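Side-chain contacts in calcium uptake protein 3, mitochondrial (Homo sapiens, PDB 6AGI), which senses calcium through its EF-hands and, as a disulfide-linked heterodimer with MICU1, regulates the mitochondrial calcium uniporter in the central nervous system and skeletal muscle: residues 57-60 with 61-64; 109-112 with 113-117; 122-125 with 126-130; 344-347 with 348-352; 358-361 with 362-366. All coordinates share one frame; numbering follows the deposited sequence.

Contact 1: 57-60 with 61-64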
loop_
_atom_site.group_PDB
_atom_site.type_symbol
_atom_site.label_atom_id
_atom_site.label_comp_id
_atom_site.label_asym_id
_atom_site.label_seq_id
_atom_site.Cartn_x
_atom_site.Cartn_y
_atom_site.Cartn_z
ATOM N N SER B 57 -19.161 -30.321 -24.788
ATOM C CA SER B 57 -18.297 -31.467 -24.539
ATOM C C SER B 57 -16.836 -31.024 -24.598
ATOM O O SER B 57 -16.512 -29.950 -25.114
ATOM C CB SER B 57 -18.525 -32.570 -25.564
ATOM O OG SER B 57 -17.623 -32.416 -26.653
ATOM N N LYS B 58 -15.936 -31.898 -24.122
ATOM C CA LYS B 58 -14.521 -31.531 -24.038
ATOM C C LYS B 58 -13.929 -31.189 -25.405
ATOM O O LYS B 58 -13.094 -30.277 -25.509
ATOM C CB LYS B 58 -13.714 -32.639 -23.355
ATOM C CG LYS B 58 -12.445 -32.137 -22.638
ATOM C CD LYS B 58 -12.715 -31.708 -21.191
ATOM C CE LYS B 58 -11.513 -31.943 -20.228
ATOM N NZ LYS B 58 -10.125 -31.571 -20.703
ATOM N N GLN B 59 -14.347 -31.882 -26.478
ATOM C CA GLN B 59 -13.655 -31.614 -27.741
ATOM C C GLN B 59 -14.295 -30.498 -28.540
ATOM O O GLN B 59 -13.626 -29.880 -29.384
ATOM C CB GLN B 59 -13.525 -32.891 -28.594
ATOM C CG GLN B 59 -12.065 -33.328 -28.714
ATOM C CD GLN B 59 -11.504 -33.890 -27.406
ATOM O OE1 GLN B 59 -12.101 -34.780 -26.808
ATOM N NE2 GLN B 59 -10.428 -33.286 -26.899
ATOM N N GLU B 60 -15.553 -30.157 -28.282
ATOM C CA GLU B 60 -16.011 -28.905 -28.863
ATOM C C GLU B 60 -15.381 -27.716 -28.150
ATOM O O GLU B 60 -15.054 -26.700 -28.794
ATOM C CB GLU B 60 -17.535 -28.800 -28.864
ATOM C CG GLU B 60 -18.272 -29.525 -27.754
ATOM C CD GLU B 60 -19.778 -29.538 -27.995
ATOM O OE1 GLU B 60 -20.190 -29.246 -29.143
ATOM O OE2 GLU B 60 -20.551 -29.845 -27.058
ATOM N N LEU B 61 -15.115 -27.848 -26.851
ATOM C CA LEU B 61 -14.328 -26.830 -26.162
ATOM C C LEU B 61 -12.926 -26.740 -26.756
ATOM O O LEU B 61 -12.386 -25.639 -26.955
ATOM C CB LEU B 61 -14.250 -27.131 -24.664
ATOM C CG LEU B 61 -13.764 -26.060 -23.667
ATOM C CD1 LEU B 61 -13.904 -26.555 -22.215
ATOM C CD2 LEU B 61 -12.361 -25.519 -23.892
ATOM N N ASN B 62 -12.304 -27.884 -27.030
ATOM C CA ASN B 62 -10.933 -27.781 -27.498
ATOM C C ASN B 62 -10.840 -27.335 -28.953
ATOM O O ASN B 62 -9.792 -26.801 -29.354
ATOM C CB ASN B 62 -10.186 -29.084 -27.231
ATOM C CG ASN B 62 -9.446 -29.039 -25.886
ATOM O OD1 ASN B 62 -9.879 -29.652 -24.907
ATOM N ND2 ASN B 62 -8.357 -28.261 -25.824
ATOM N N GLN B 63 -11.916 -27.475 -29.735
ATOM C CA GLN B 63 -11.953 -26.749 -31.001
ATOM C C GLN B 63 -12.098 -25.246 -30.766
ATOM O O GLN B 63 -11.467 -24.443 -31.464
ATOM C CB GLN B 63 -13.080 -27.270 -31.899
ATOM C CG GLN B 63 -12.804 -27.096 -33.410
ATOM C CD GLN B 63 -13.370 -25.793 -33.993
ATOM O OE1 GLN B 63 -14.508 -25.412 -33.708
ATOM N NE2 GLN B 63 -12.564 -25.104 -34.799
ATOM N N MET B 64 -12.917 -24.847 -29.782
ATOM C CA MET B 64 -13.017 -23.428 -29.427
ATOM C C MET B 64 -11.646 -22.831 -29.110
ATOM O O MET B 64 -11.334 -21.712 -29.535
ATOM C CB MET B 64 -13.938 -23.275 -28.214
ATOM C CG MET B 64 -14.025 -21.901 -27.547
ATOM S SD MET B 64 -15.667 -21.695 -26.770
ATOM C CE MET B 64 -16.735 -21.647 -28.212
#
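A capping box starts helix 58-66, and its first turn closes where L61 N donates to S57 O (3.1 Å), nearly straight at 165°. S57 holds the N-cap: its OG takes weak bonds from Q59 N at 3.3 Å and from E60 N at 3.5 Å. In the return direction S57 N donates to E60 OE2 (2.7 Å), which offers its anti lone pair. The E60 chain, extended beyond CG (chi2 -171°), is long enough to span back to the S57 amide. Such a two-way exchange of side chain and backbone defines the box, and a negative charge at this end would probably suit the helix dipole. Farther on, N62 N reaches K58 O at 2.9 Å, while Q63 N and M64 N bond to Q59 O and E60 O. L61, with CB 3.5 Å from K58 O, turns inward: its CG lies anti to the backbone N (chi1 -166°), and the side chain packs on C27 of strand 25-27 and on V87.

Contact 2: 109-112 with 113-117. With CA (calcium ion), chain F.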
loop_
_atom_site.group_PDB
_atom_site.type_symbol
_atom_site.label_atom_id
_atom_site.label_comp_id
_atom_site.label_asym_id
_atom_site.label_seq_id
_atom_site.Cartn_x
_atom_site.Cartn_y
_atom_site.Cartn_z
ATOM N N ILE B 109 6.483 -8.038 -8.895
ATOM C CA ILE B 109 6.237 -8.824 -7.682
ATOM C C ILE B 109 5.434 -10.089 -8.019
ATOM O O ILE B 109 5.699 -11.173 -7.486
ATOM C CB ILE B 109 5.537 -7.980 -6.603
ATOM C CG1 ILE B 109 6.484 -6.944 -6.020
ATOM C CG2 ILE B 109 5.026 -8.845 -5.437
ATOM C CD1 ILE B 109 5.733 -5.739 -5.374
ATOM N N ALA B 110 4.479 -9.983 -8.940
ATOM C CA ALA B 110 3.635 -11.120 -9.302
ATOM C C ALA B 110 4.426 -12.204 -10.032
ATOM O O ALA B 110 4.391 -13.383 -9.645
ATOM C CB ALA B 110 2.464 -10.633 -10.156
ATOM N N PHE B 111 5.164 -11.811 -11.078
ATOM C CA PHE B 111 6.054 -12.730 -11.788
ATOM C C PHE B 111 6.974 -13.488 -10.833
ATOM O O PHE B 111 7.103 -14.725 -10.916
ATOM C CB PHE B 111 6.893 -11.958 -12.811
ATOM C CG PHE B 111 7.777 -12.837 -13.635
ATOM C CD1 PHE B 111 7.284 -13.490 -14.751
ATOM C CD2 PHE B 111 9.098 -13.036 -13.272
ATOM C CE1 PHE B 111 8.093 -14.329 -15.507
ATOM C CE2 PHE B 111 9.919 -13.877 -14.023
ATOM C CZ PHE B 111 9.411 -14.528 -15.144
ATOM N N ASN B 112 7.638 -12.756 -9.922
ATOM C CA ASN B 112 8.497 -13.432 -8.963
ATOM C C ASN B 112 7.694 -14.325 -8.022
ATOM O O ASN B 112 8.150 -15.415 -7.666
ATOM C CB ASN B 112 9.297 -12.408 -8.174
ATOM C CG ASN B 112 10.425 -11.842 -8.971
ATOM O OD1 ASN B 112 10.849 -12.454 -9.962
ATOM N ND2 ASN B 112 10.924 -10.656 -8.570
ATOM N N MET B 113 6.479 -13.930 -7.661
ATOM C CA MET B 113 5.683 -14.844 -6.857
ATOM C C MET B 113 5.377 -16.133 -7.605
ATOM O O MET B 113 5.152 -17.167 -6.974
ATOM C CB MET B 113 4.380 -14.177 -6.406
ATOM C CG MET B 113 4.542 -13.292 -5.175
ATOM S SD MET B 113 5.079 -14.239 -3.769
ATOM C CE MET B 113 3.462 -14.666 -3.122
ATOM N N PHE B 114 5.390 -16.098 -8.934
ATOM C CA PHE B 114 5.137 -17.304 -9.718
ATOM C C PHE B 114 6.387 -18.168 -9.907
ATOM O O PHE B 114 6.298 -19.395 -9.851
ATOM C CB PHE B 114 4.557 -16.909 -11.073
ATOM C CG PHE B 114 3.062 -16.830 -11.111
ATOM C CD1 PHE B 114 2.306 -17.991 -11.228
ATOM C CD2 PHE B 114 2.408 -15.603 -11.067
ATOM C CE1 PHE B 114 0.918 -17.922 -11.287
ATOM C CE2 PHE B 114 1.028 -15.523 -11.119
ATOM C CZ PHE B 114 0.282 -16.674 -11.225
ATOM N N ASP B 115 7.550 -17.553 -10.122
ATOM C CA ASP B 115 8.754 -18.282 -10.527
ATOM C C ASP B 115 9.383 -18.904 -9.277
ATOM O O ASP B 115 10.430 -18.493 -8.756
ATOM C CB ASP B 115 9.697 -17.338 -11.273
ATOM C CG ASP B 115 10.919 -18.042 -11.866
ATOM O OD1 ASP B 115 10.888 -19.285 -12.163
ATOM O OD2 ASP B 115 11.907 -17.296 -12.105
ATOM N N THR B 116 8.720 -19.967 -8.821
ATOM C CA THR B 116 9.169 -20.754 -7.672
ATOM C C THR B 116 10.659 -21.107 -7.732
ATOM O O THR B 116 11.296 -21.183 -6.678
ATOM C CB THR B 116 8.331 -22.034 -7.541
ATOM O OG1 THR B 116 8.549 -22.866 -8.689
ATOM C CG2 THR B 116 6.868 -21.685 -7.473
ATOM N N ASP B 117 11.230 -21.337 -8.933
ATOM C CA ASP B 117 12.611 -21.834 -9.052
ATOM C C ASP B 117 13.651 -20.830 -9.540
ATOM O O ASP B 117 14.830 -21.190 -9.622
ATOM C CB ASP B 117 12.706 -23.054 -9.980
ATOM C CG ASP B 117 12.038 -22.827 -11.308
ATOM O OD1 ASP B 117 10.800 -22.842 -11.351
ATOM O OD2 ASP B 117 12.744 -22.552 -12.298
HETATM CA CA CA F . 10.337 -21.350 -13.627
#
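F111 O takes two backbone donors at the end of helix 104-114, F114 N and D115 N, each at 3.0 Å. The packed side of the contact is here: A110, F111 and F114 are buried, the F114 ring has A110 O at its edge, and both F111 and F114 touch V122. F114 N also bonds to A110 O. This is the entering helix of EF-hand 1, and D115, the first residue to leave helical geometry, begins the calcium loop. Its CG lies anti to the backbone N (chi1 -174°), which lets OD1 bind the calcium at 2.6 Å while OD2 accepts from E120 N. On the exposed loop, D117 OD1 lies 2.8 Å from the same calcium. The other flank is looser: I109 CG2 and M113 CG are 4.5 Å apart, and the M113 chain, bent at chi2 and chi3, packs on V334 of the second subunit. There R330 of that subunit also bonds to M113 O.

Contact 3: 122-125 with 126-130. With CA (calcium ion), chain F.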
loop_
_atom_site.group_PDB
_atom_site.type_symbol
_atom_site.label_atom_id
_atom_site.label_comp_id
_atom_site.label_asym_id
_atom_site.label_seq_id
_atom_site.Cartn_x
_atom_site.Cartn_y
_atom_site.Cartn_z
ATOM N N VAL B 122 8.195 -18.895 -16.427
ATOM C CA VAL B 122 7.094 -19.486 -15.682
ATOM C C VAL B 122 6.556 -20.630 -16.532
ATOM O O VAL B 122 6.093 -20.416 -17.658
ATOM C CB VAL B 122 6.004 -18.461 -15.328
ATOM C CG1 VAL B 122 4.785 -19.141 -14.761
ATOM C CG2 VAL B 122 6.524 -17.515 -14.284
ATOM N N ASP B 123 6.720 -21.854 -16.029
ATOM C CA ASP B 123 6.147 -23.070 -16.598
ATOM C C ASP B 123 4.628 -23.004 -16.571
ATOM O O ASP B 123 4.025 -22.262 -15.794
ATOM C CB ASP B 123 6.552 -24.292 -15.775
ATOM C CG ASP B 123 8.024 -24.320 -15.446
ATOM O OD1 ASP B 123 8.771 -23.445 -15.940
ATOM O OD2 ASP B 123 8.414 -25.187 -14.637
ATOM N N LYS B 124 4.004 -23.836 -17.401
ATOM C CA LYS B 124 2.591 -24.139 -17.199
ATOM C C LYS B 124 2.345 -24.704 -15.802
ATOM O O LYS B 124 1.282 -24.479 -15.218
ATOM C CB LYS B 124 2.105 -25.124 -18.266
ATOM C CG LYS B 124 0.597 -25.402 -18.264
ATOM C CD LYS B 124 0.276 -26.309 -19.445
ATOM C CE LYS B 124 -1.101 -26.951 -19.395
ATOM N NZ LYS B 124 -1.303 -27.688 -20.687
ATOM N N LYS B 125 3.315 -25.439 -15.249
ATOM C CA LYS B 125 3.094 -26.155 -13.999
ATOM C C LYS B 125 3.226 -25.215 -12.809
ATOM O O LYS B 125 2.380 -25.236 -11.890
ATOM C CB LYS B 125 4.101 -27.315 -13.911
ATOM C CG LYS B 125 4.110 -28.121 -12.622
ATOM C CD LYS B 125 5.527 -28.232 -12.048
ATOM C CE LYS B 125 5.850 -27.134 -11.050
ATOM N NZ LYS B 125 7.325 -26.951 -10.852
ATOM N N GLU B 126 4.196 -24.291 -12.891
ATOM C CA GLU B 126 4.232 -23.143 -11.987
ATOM C C GLU B 126 2.923 -22.365 -12.015
ATOM O O GLU B 126 2.325 -22.086 -10.970
ATOM C CB GLU B 126 5.388 -22.212 -12.343
ATOM C CG GLU B 126 6.675 -22.571 -11.668
ATOM C CD GLU B 126 7.839 -21.761 -12.185
ATOM O OE1 GLU B 126 7.876 -21.462 -13.390
ATOM O OE2 GLU B 126 8.708 -21.392 -11.369
ATOM N N PHE B 127 2.469 -22.008 -13.213
ATOM C CA PHE B 127 1.237 -21.251 -13.328
ATOM C C PHE B 127 0.061 -22.012 -12.743
ATOM O O PHE B 127 -0.877 -21.391 -12.252
ATOM C CB PHE B 127 0.977 -20.862 -14.788
ATOM C CG PHE B 127 -0.161 -19.905 -14.954
ATOM C CD1 PHE B 127 -1.461 -20.354 -15.137
ATOM C CD2 PHE B 127 0.064 -18.542 -14.860
ATOM C CE1 PHE B 127 -2.503 -19.457 -15.281
ATOM C CE2 PHE B 127 -0.979 -17.637 -14.974
ATOM C CZ PHE B 127 -2.263 -18.098 -15.191
ATOM N N LEU B 128 0.074 -23.346 -12.807
ATOM C CA LEU B 128 -1.068 -24.126 -12.341
ATOM C C LEU B 128 -1.104 -24.324 -10.824
ATOM O O LEU B 128 -2.199 -24.559 -10.260
ATOM C CB LEU B 128 -1.101 -25.471 -13.078
ATOM C CG LEU B 128 -1.896 -25.369 -14.399
ATOM C CD1 LEU B 128 -1.807 -26.623 -15.232
ATOM C CD2 LEU B 128 -3.377 -25.018 -14.141
ATOM N N VAL B 129 0.045 -24.202 -10.141
ATOM C CA VAL B 129 0.035 -24.469 -8.701
ATOM C C VAL B 129 -0.994 -23.629 -7.961
ATOM O O VAL B 129 -1.502 -24.044 -6.919
ATOM C CB VAL B 129 1.419 -24.247 -8.068
ATOM C CG1 VAL B 129 2.470 -25.006 -8.838
ATOM C CG2 VAL B 129 1.726 -22.734 -7.948
ATOM N N LEU B 130 -1.333 -22.458 -8.446
ATOM C CA LEU B 130 -2.226 -21.716 -7.579
ATOM C C LEU B 130 -3.670 -22.181 -7.712
ATOM O O LEU B 130 -4.406 -22.194 -6.717
ATOM C CB LEU B 130 -2.062 -20.228 -7.824
ATOM C CG LEU B 130 -0.782 -19.453 -7.528
ATOM C CD1 LEU B 130 -0.728 -17.946 -7.973
ATOM C CD2 LEU B 130 -0.719 -19.613 -6.088
HETATM CA CA CA F . 10.337 -21.350 -13.627
#
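The carboxylates of D123 and E126 cross with their planes 42° apart, D123 OD1 lying 3.4 Å from E126 OE1. The E126 carboxylate offers both oxygens to the calcium, OE1 at 2.5 Å and OE2 at 2.8 Å. OE1 also accepts from D123 N (2.9 Å) on its anti lone pair, and OE2 from T116 OG1, so each oxygen is held twice and the group is fixed in rotation. The F127 ring lies nearly parallel to that of F114 and meets F95 edge-to-face. D123 OD1 stays 3.5 Å from the calcium, too far for a direct bond, although D123 belongs to the site. With an alanine here, the calcium would probably lose a nearby negative charge, although the backbone N could still donate to E126 OE1. V122 CG1, anti to the backbone N (chi1 171°), packs on E126 CB at 4.0 Å. Along another flank, K124 and L128 run side by side, CG to CD1 4.1 Å, and K124 also touches L213 and F217 of helix 211-217. A glutamate closing the calcium loop with both oxygens, at the start of the exiting helix 124-138, is the hallmark of a canonical EF-hand.

Contact 4: 344-347 with 348-352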
loop_
_atom_site.group_PDB
_atom_site.type_symbol
_atom_site.label_atom_id
_atom_site.label_comp_id
_atom_site.label_asym_id
_atom_site.label_seq_id
_atom_site.Cartn_x
_atom_site.Cartn_y
_atom_site.Cartn_z
ATOM N N LEU B 344 -7.080 17.889 -15.475
ATOM C CA LEU B 344 -7.402 16.722 -14.657
ATOM C C LEU B 344 -7.333 17.062 -13.178
ATOM O O LEU B 344 -8.251 16.748 -12.413
ATOM C CB LEU B 344 -6.453 15.562 -14.972
ATOM C CG LEU B 344 -6.653 14.253 -14.190
ATOM C CD1 LEU B 344 -8.023 13.670 -14.479
ATOM C CD2 LEU B 344 -5.582 13.233 -14.523
ATOM N N VAL B 345 -6.269 17.746 -12.765
ATOM C CA VAL B 345 -6.129 18.108 -11.362
ATOM C C VAL B 345 -7.282 18.992 -10.936
ATOM O O VAL B 345 -7.919 18.761 -9.900
ATOM C CB VAL B 345 -4.770 18.784 -11.111
ATOM C CG1 VAL B 345 -4.729 19.348 -9.720
ATOM C CG2 VAL B 345 -3.647 17.767 -11.258
ATOM N N ASN B 346 -7.585 20.003 -11.744
ATOM C CA ASN B 346 -8.669 20.919 -11.411
ATOM C C ASN B 346 -9.991 20.176 -11.308
ATOM O O ASN B 346 -10.817 20.454 -10.423
ATOM C CB ASN B 346 -8.718 22.027 -12.463
ATOM C CG ASN B 346 -9.704 23.122 -12.132
ATOM O OD1 ASN B 346 -10.587 22.974 -11.283
ATOM N ND2 ASN B 346 -9.505 24.272 -12.756
ATOM N N THR B 347 -10.187 19.190 -12.179
ATOM C CA THR B 347 -11.423 18.432 -12.154
ATOM C C THR B 347 -11.514 17.587 -10.891
ATOM O O THR B 347 -12.554 17.574 -10.222
ATOM C CB THR B 347 -11.529 17.585 -13.413
ATOM O OG1 THR B 347 -11.510 18.452 -14.559
ATOM C CG2 THR B 347 -12.841 16.819 -13.394
ATOM N N VAL B 348 -10.432 16.880 -10.543
ATOM C CA VAL B 348 -10.409 16.115 -9.296
ATOM C C VAL B 348 -10.729 17.018 -8.113
ATOM O O VAL B 348 -11.504 16.646 -7.224
ATOM C CB VAL B 348 -9.052 15.406 -9.103
ATOM C CG1 VAL B 348 -8.983 14.798 -7.734
ATOM C CG2 VAL B 348 -8.847 14.329 -10.137
ATOM N N PHE B 349 -10.159 18.223 -8.087
ATOM C CA PHE B 349 -10.430 19.115 -6.962
ATOM C C PHE B 349 -11.904 19.508 -6.911
ATOM O O PHE B 349 -12.528 19.452 -5.846
ATOM C CB PHE B 349 -9.515 20.341 -7.007
ATOM C CG PHE B 349 -8.208 20.118 -6.308
ATOM C CD1 PHE B 349 -7.410 19.025 -6.638
ATOM C CD2 PHE B 349 -7.807 20.945 -5.266
ATOM C CE1 PHE B 349 -6.208 18.795 -5.993
ATOM C CE2 PHE B 349 -6.602 20.721 -4.607
ATOM C CZ PHE B 349 -5.805 19.637 -4.973
ATOM N N LYS B 350 -12.492 19.876 -8.052
ATOM C CA LYS B 350 -13.903 20.250 -8.027
ATOM C C LYS B 350 -14.806 19.060 -7.700
ATOM O O LYS B 350 -15.908 19.239 -7.172
ATOM C CB LYS B 350 -14.309 20.878 -9.363
ATOM C CG LYS B 350 -14.512 22.412 -9.342
ATOM C CD LYS B 350 -13.269 23.220 -8.954
ATOM C CE LYS B 350 -13.509 24.725 -9.142
ATOM N NZ LYS B 350 -14.857 25.186 -8.671
ATOM N N ILE B 351 -14.369 17.841 -7.997
ATOM C CA ILE B 351 -15.159 16.673 -7.630
ATOM C C ILE B 351 -15.098 16.426 -6.123
ATOM O O ILE B 351 -16.132 16.279 -5.467
ATOM C CB ILE B 351 -14.699 15.446 -8.439
ATOM C CG1 ILE B 351 -15.025 15.637 -9.913
ATOM C CG2 ILE B 351 -15.364 14.179 -7.949
ATOM C CD1 ILE B 351 -14.381 14.592 -10.786
ATOM N N PHE B 352 -13.892 16.435 -5.538
ATOM C CA PHE B 352 -13.697 15.999 -4.152
ATOM C C PHE B 352 -13.587 17.111 -3.109
ATOM O O PHE B 352 -13.697 16.815 -1.912
ATOM C CB PHE B 352 -12.436 15.135 -4.014
ATOM C CG PHE B 352 -12.460 13.883 -4.825
ATOM C CD1 PHE B 352 -12.999 12.720 -4.302
ATOM C CD2 PHE B 352 -11.948 13.863 -6.108
ATOM C CE1 PHE B 352 -13.019 11.546 -5.043
ATOM C CE2 PHE B 352 -11.961 12.698 -6.857
ATOM C CZ PHE B 352 -12.495 11.534 -6.324
#
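Helix 342-352 is the entering helix of EF-hand 3, and its regular turns bring V345 beside F349, T347 across I351 and N346 alongside K350. The backbone bonds run i to i+4, with V348 N to L344 O at 2.9 Å close to linear (173°). V345 and F349 point the same way, and V345 CG1 touches the ring at CE1 (4.0 Å). The same ring brings CD1 to 3.3 Å from V345 O. An alanine in place of F349 is likely to open a gap beside V345 CG1 and to leave the F328 ring, which the phenylalanine meets edge-to-face, without its aromatic mate. A second apolar contact joins T347 and I351: T347 CG2, anti to the backbone N while OG1 lies anti to the carbonyl carbon (chi1 -60°), meets I351 CD1 at 3.8 Å. T347 OG1 bonds back to H343 O, which satisfies its polar end. By contrast, N346 and K350 meet through a polar atom and the aliphatic part of the lysine, OD1 to CD 3.6 Å. I351 CG2 sits 3.8 Å above one face of the F352 ring, offset toward its rim. I351 packs between helices 258-265 and 274-284, V345 and F349 against helix 325-336, and F349 and F352 against L360 of strand 359-360.

Contact 5: 358-361 with 362-366. With CA (calcium ion), chain G.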
loop_
_atom_site.group_PDB
_atom_site.type_symbol
_atom_site.label_atom_id
_atom_site.label_comp_id
_atom_site.label_asym_id
_atom_site.label_seq_id
_atom_site.Cartn_x
_atom_site.Cartn_y
_atom_site.Cartn_z
ATOM N N ASP B 358 -10.581 25.043 -2.417
ATOM C CA ASP B 358 -9.630 24.720 -3.481
ATOM C C ASP B 358 -8.382 24.041 -2.912
ATOM O O ASP B 358 -7.262 24.273 -3.375
ATOM C CB ASP B 358 -9.259 25.958 -4.304
ATOM C CG ASP B 358 -9.026 25.629 -5.773
ATOM O OD1 ASP B 358 -9.654 24.650 -6.262
ATOM O OD2 ASP B 358 -8.207 26.323 -6.422
ATOM N N GLN B 359 -8.575 23.184 -1.905
ATOM C CA GLN B 359 -7.506 22.345 -1.362
ATOM C C GLN B 359 -8.099 20.998 -0.961
ATOM O O GLN B 359 -9.308 20.873 -0.763
ATOM C CB GLN B 359 -6.809 23.006 -0.152
ATOM C CG GLN B 359 -6.017 24.280 -0.470
ATOM C CD GLN B 359 -5.034 24.657 0.626
ATOM O OE1 GLN B 359 -4.059 25.371 0.382
ATOM N NE2 GLN B 359 -5.282 24.173 1.842
ATOM N N LEU B 360 -7.255 19.979 -0.825
ATOM C CA LEU B 360 -7.745 18.644 -0.497
ATOM C C LEU B 360 -7.112 18.146 0.795
ATOM O O LEU B 360 -5.883 18.164 0.933
ATOM C CB LEU B 360 -7.462 17.663 -1.634
ATOM C CG LEU B 360 -8.628 17.650 -2.614
ATOM C CD1 LEU B 360 -8.216 16.972 -3.887
ATOM C CD2 LEU B 360 -9.830 16.959 -2.001
ATOM N N SER B 361 -7.951 17.713 1.738
ATOM C CA SER B 361 -7.510 17.184 3.023
ATOM C C SER B 361 -7.357 15.665 2.942
ATOM O O SER B 361 -7.617 15.050 1.908
ATOM C CB SER B 361 -8.478 17.580 4.138
ATOM O OG SER B 361 -9.583 16.700 4.196
ATOM N N TYR B 362 -6.857 15.056 4.019
ATOM C CA TYR B 362 -6.551 13.631 3.937
ATOM C C TYR B 362 -7.797 12.816 3.615
ATOM O O TYR B 362 -7.763 11.937 2.747
ATOM C CB TYR B 362 -5.928 13.111 5.232
ATOM C CG TYR B 362 -5.765 11.600 5.183
ATOM C CD1 TYR B 362 -4.639 11.040 4.585
ATOM C CD2 TYR B 362 -6.749 10.732 5.672
ATOM C CE1 TYR B 362 -4.466 9.660 4.496
ATOM C CE2 TYR B 362 -6.585 9.340 5.584
ATOM C CZ TYR B 362 -5.435 8.815 4.994
ATOM O OH TYR B 362 -5.218 7.456 4.891
ATOM N N LYS B 363 -8.913 13.090 4.289
ATOM C CA LYS B 363 -10.082 12.243 4.105
ATOM C C LYS B 363 -11.026 12.790 3.041
ATOM O O LYS B 363 -11.994 12.121 2.677
ATOM C CB LYS B 363 -10.790 12.017 5.456
ATOM C CG LYS B 363 -12.132 11.238 5.427
ATOM C CD LYS B 363 -13.349 12.165 5.199
ATOM C CE LYS B 363 -14.581 11.374 4.700
ATOM N NZ LYS B 363 -15.547 12.238 3.955
ATOM N N GLU B 364 -10.664 13.892 2.394
ATOM C CA GLU B 364 -11.420 14.287 1.210
ATOM C C GLU B 364 -11.021 13.426 0.012
ATOM O O GLU B 364 -11.864 13.083 -0.827
ATOM C CB GLU B 364 -11.219 15.773 0.918
ATOM C CG GLU B 364 -11.630 16.705 2.031
ATOM C CD GLU B 364 -12.151 18.035 1.521
ATOM O OE1 GLU B 364 -13.360 18.317 1.645
ATOM O OE2 GLU B 364 -11.316 18.817 1.025
ATOM N N PHE B 365 -9.740 13.074 -0.097
ATOM C CA PHE B 365 -9.322 12.188 -1.178
ATOM C C PHE B 365 -8.803 10.838 -0.674
ATOM O O PHE B 365 -9.483 9.813 -0.834
ATOM C CB PHE B 365 -8.256 12.840 -2.078
ATOM C CG PHE B 365 -7.995 12.043 -3.317
ATOM C CD1 PHE B 365 -9.067 11.403 -3.938
ATOM C CD2 PHE B 365 -6.722 11.827 -3.807
ATOM C CE1 PHE B 365 -8.894 10.635 -5.061
ATOM C CE2 PHE B 365 -6.531 11.040 -4.946
ATOM C CZ PHE B 365 -7.631 10.441 -5.568
ATOM N N ILE B 366 -7.609 10.806 -0.067
ATOM C CA ILE B 366 -6.932 9.531 0.186
ATOM C C ILE B 366 -7.748 8.627 1.105
ATOM O O ILE B 366 -7.916 7.428 0.831
ATOM C CB ILE B 366 -5.522 9.767 0.756
ATOM C CG1 ILE B 366 -4.641 10.500 -0.260
ATOM C CG2 ILE B 366 -4.893 8.470 1.231
ATOM C CD1 ILE B 366 -3.150 10.562 0.136
HETATM CA CA CA G . -10.850 21.338 0.552
#
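Between Q359 and S361 the chain is extended in the weakly bonded strand 359-360, then turns at Y362, and E364 N comes back to S361 O in a weak bond of 3.3 Å (137°). L360 exchanges backbone bonds with I323, the short pairing of strands 323-324 and 359-360. Q359 uses its backbone O for the calcium (2.1 Å), while its side chain touches S322. E364 reaches the same ion with OE2 at 2.6 Å. Its CG lies anti to the carbonyl carbon (chi1 -59°) and the chain is bent at chi2, bringing OE2 to the ion; the carboxylate is turned so that OE1 stays 4.1 Å from the calcium and takes a weak bond from V354 N. L360 crosses E364 obliquely, CD2 against CB at 3.4 Å, and its CD2 also lies near F365 CB (4.4 Å). F365 packs on F299 and L303 of helix 293-304. D353, D355 and D357 complete the site, so the calcium is held by carboxylates and a carbonyl oxygen. Gathering four acidic side chains round one ion probably depends on its charge to offset their mutual repulsion, and with only one oxygen bound, E364 is a monodentate ligand in this model.

How the contacts relate
From the N terminus the five contacts come in series, and none nests in or crosses another. Contact 1 starts helix 58-66 and lies alone, its nearest atoms about 9 Å from contact 3. Contacts 2 and 3 stand at the two ends of the first EF-hand loop: 109-117 leads in, 122-130 leads out, and they meet round one calcium and where F114 packs on L130. Contacts 4 and 5 form the corresponding pair in EF-hand 3, with helix 342-352 leading in, strand 359-360 and the residues after it closing the second calcium loop, and the two contacts packing together. The two calcium-binding EF-hands lie far apart, with the centres of contacts 3 and 5 about 43 Å from each other.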